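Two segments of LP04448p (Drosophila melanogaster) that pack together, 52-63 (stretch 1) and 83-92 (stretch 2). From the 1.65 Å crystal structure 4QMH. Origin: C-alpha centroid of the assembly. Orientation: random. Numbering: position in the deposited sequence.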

# COMPACT_ATOMS: atom_id res chain seq x y z
N LYS A 52 19.83 -10.03 1.78
CA LYS A 52 19.08 -10.53 2.92
C LYS A 52 18.11 -9.44 3.38
O LYS A 52 18.22 -8.29 2.96
CB LYS A 52 20.05 -10.87 4.06
CG LYS A 52 21.11 -11.87 3.69
CD LYS A 52 21.78 -12.42 4.94
CE LYS A 52 22.96 -13.33 4.59
NZ LYS A 52 22.56 -14.46 3.71
N PRO A 53 17.14 -9.80 4.23
CA PRO A 53 16.16 -8.81 4.70
C PRO A 53 16.72 -7.81 5.71
O PRO A 53 16.07 -6.82 6.03
CB PRO A 53 15.08 -9.67 5.37
CG PRO A 53 15.31 -11.05 4.89
CD PRO A 53 16.77 -11.16 4.65
N SER A 54 17.91 -8.08 6.24
CA SER A 54 18.52 -7.23 7.24
C SER A 54 19.16 -5.99 6.60
O SER A 54 20.18 -6.10 5.90
CB SER A 54 19.58 -8.02 8.02
OG SER A 54 20.46 -8.72 7.14
N ILE A 55 18.55 -4.83 6.82
CA ILE A 55 19.05 -3.60 6.20
C ILE A 55 19.28 -2.49 7.22
O ILE A 55 19.17 -1.31 6.90
CB ILE A 55 18.12 -3.14 5.04
CG1 ILE A 55 16.67 -3.02 5.52
CG2 ILE A 55 18.24 -4.11 3.86
CD1 ILE A 55 15.71 -2.50 4.46
N GLY A 56 19.63 -2.87 8.44
CA GLY A 56 19.92 -1.89 9.47
C GLY A 56 18.70 -1.02 9.71
O GLY A 56 17.59 -1.54 9.87
N ASP A 57 18.90 0.30 9.71
CA ASP A 57 17.80 1.24 9.91
C ASP A 57 17.30 1.85 8.59
O ASP A 57 16.71 2.92 8.58
CB ASP A 57 18.22 2.36 10.87
CG ASP A 57 18.60 1.84 12.26
OD1 ASP A 57 17.96 0.88 12.72
OD2 ASP A 57 19.53 2.39 12.87
N LEU A 58 17.55 1.16 7.48
CA LEU A 58 17.23 1.71 6.18
C LEU A 58 15.73 1.91 5.94
O LEU A 58 15.33 2.87 5.30
CB LEU A 58 17.80 0.85 5.06
CG LEU A 58 17.52 1.33 3.63
CD1 LEU A 58 18.14 2.72 3.41
CD2 LEU A 58 18.06 0.32 2.63
N ALA A 59 14.89 0.99 6.44
CA ALA A 59 13.46 1.05 6.11
C ALA A 59 12.78 2.32 6.62
O ALA A 59 12.09 2.99 5.86
CB ALA A 59 12.71 -0.22 6.57
N PRO A 60 12.98 2.67 7.90
CA PRO A 60 12.37 3.93 8.35
C PRO A 60 12.96 5.14 7.62
O PRO A 60 12.25 6.11 7.34
CB PRO A 60 12.72 3.98 9.84
CG PRO A 60 13.04 2.56 10.22
CD PRO A 60 13.63 1.93 8.99
N ALA A 61 14.24 5.06 7.29
CA ALA A 61 14.90 6.13 6.53
C ALA A 61 14.24 6.30 5.17
O ALA A 61 13.95 7.42 4.76
CB ALA A 61 16.38 5.83 6.37
N LEU A 62 14.00 5.19 4.47
CA LEU A 62 13.32 5.25 3.18
C LEU A 62 11.88 5.74 3.29
O LEU A 62 11.38 6.42 2.40
CB LEU A 62 13.34 3.90 2.47
CG LEU A 62 14.68 3.45 1.91
CD1 LEU A 62 14.57 2.04 1.36
CD2 LEU A 62 15.12 4.42 0.82
N ALA A 63 11.22 5.38 4.39
CA ALA A 63 9.84 5.80 4.60
C ALA A 63 9.73 7.34 4.59
O ALA A 63 8.84 7.91 3.94
CB ALA A 63 9.31 5.22 5.90
N GLN A 83 13.41 -1.53 -6.60
CA GLN A 83 14.70 -2.21 -6.71
C GLN A 83 14.96 -3.07 -5.47
O GLN A 83 15.45 -4.20 -5.56
CB GLN A 83 15.80 -1.16 -6.90
CG GLN A 83 17.22 -1.68 -6.92
CD GLN A 83 18.26 -0.57 -6.92
OE1 GLN A 83 17.93 0.61 -6.72
NE2 GLN A 83 19.51 -0.93 -7.16
N LEU A 84 14.63 -2.53 -4.30
CA LEU A 84 14.85 -3.25 -3.06
C LEU A 84 13.99 -4.51 -3.01
O LEU A 84 14.43 -5.58 -2.58
CB LEU A 84 14.54 -2.33 -1.86
CG LEU A 84 14.99 -2.80 -0.47
CD1 LEU A 84 16.51 -2.67 -0.29
CD2 LEU A 84 14.27 -1.99 0.59
N ALA A 85 12.74 -4.40 -3.47
CA ALA A 85 11.84 -5.55 -3.46
C ALA A 85 12.42 -6.67 -4.30
O ALA A 85 12.45 -7.83 -3.89
CB ALA A 85 10.47 -5.16 -3.98
N THR A 86 12.87 -6.32 -5.50
CA THR A 86 13.43 -7.30 -6.42
C THR A 86 14.65 -7.98 -5.80
O THR A 86 14.80 -9.20 -5.88
CB THR A 86 13.79 -6.64 -7.76
OG1 THR A 86 12.59 -6.16 -8.39
CG2 THR A 86 14.49 -7.65 -8.68
N ALA A 87 15.51 -7.19 -5.17
CA ALA A 87 16.73 -7.72 -4.55
C ALA A 87 16.44 -8.62 -3.35
O ALA A 87 17.18 -9.56 -3.06
CB ALA A 87 17.66 -6.55 -4.13
N MET A 88 15.35 -8.34 -2.64
CA MET A 88 15.07 -9.00 -1.36
C MET A 88 14.15 -10.21 -1.49
O MET A 88 14.14 -11.09 -0.63
CB MET A 88 14.46 -7.98 -0.40
CG MET A 88 14.82 -8.19 1.04
SD MET A 88 14.20 -6.83 2.04
CE MET A 88 15.55 -5.66 2.00
N GLY A 89 13.38 -10.26 -2.57
CA GLY A 89 12.45 -11.36 -2.76
C GLY A 89 11.48 -11.44 -1.58
O GLY A 89 10.98 -10.41 -1.14
N ALA A 90 11.24 -12.65 -1.07
CA ALA A 90 10.25 -12.84 0.01
C ALA A 90 10.56 -12.02 1.27
O ALA A 90 9.66 -11.71 2.04
CB ALA A 90 10.13 -14.32 0.37
N GLY A 91 11.83 -11.67 1.46
CA GLY A 91 12.22 -10.91 2.63
C GLY A 91 11.61 -9.52 2.66
O GLY A 91 11.63 -8.86 3.69
N CYS A 92 11.08 -9.06 1.54
CA CYS A 92 10.55 -7.70 1.51
C CYS A 92 9.35 -7.53 2.46
O CYS A 92 9.06 -6.42 2.87
CB CYS A 92 10.22 -7.23 0.10
SG CYS A 92 8.79 -8.04 -0.64

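The two stretches meet mainly through apolar side chains, with a few backbone atoms joining the contact; no hydrogen bond crosses between them. In stretch 1 a loop leads into a type II' turn from Ile55 to Leu58, closed by Leu58 N to Ile55 O at 3.0 Å, and the helix begins at Leu58. Gly56 sits in this turn with phi 60° and psi -131°, a conformation that favours glycine. Stretch 2 is the end of a helix, which Gly89 leaves with positive phi, again suited to glycine, before a 3-10 segment starts at Ala90.

Leu84 gathers three partners. Its CA-to-CB bond points toward stretch 1, and with chi1 t and chi2 p its two methyls reach different neighbours: CD2 lies 4.2 Å from Ile55 CD1 and 4.1 Å from Leu62 CD1, while CD1 lies 4.5 Å from Leu58 CD2. Leu58 and Leu62, one helical turn apart, both point toward stretch 2, Leu58 as t,p and Leu62 as m,t, the two common leucine rotamers. Ile55, with chi1 p and chi2 t, contacts two residues of the helix in stretch 2: Ile55 CD1 packs against Leu84, and both Ile55 CG2 (3.6 Å) and Ile55 CD1 (4.0 Å) lie close to Met88 CE.

Met88 starts sideways, yet its end comes nearer. Its chi1 of -147° lies between wells, whereas chi2 is t and chi3 is m; an unbranched, flexible chain can thread into such a space. Its CE also lies 3.9 Å from Lys52 O, and its SD lies 3.9 Å from Pro53 CA. Lys52 itself points away, leaving its amine to bond elsewhere in the structure.

At Pro53 the ring, puckered C-gamma exo, places CG 3.8 Å from Gly91 CA. Glycine fits closely here: an ideal CB on Gly91 would fall 2.7 Å from Pro53 CG, a clash.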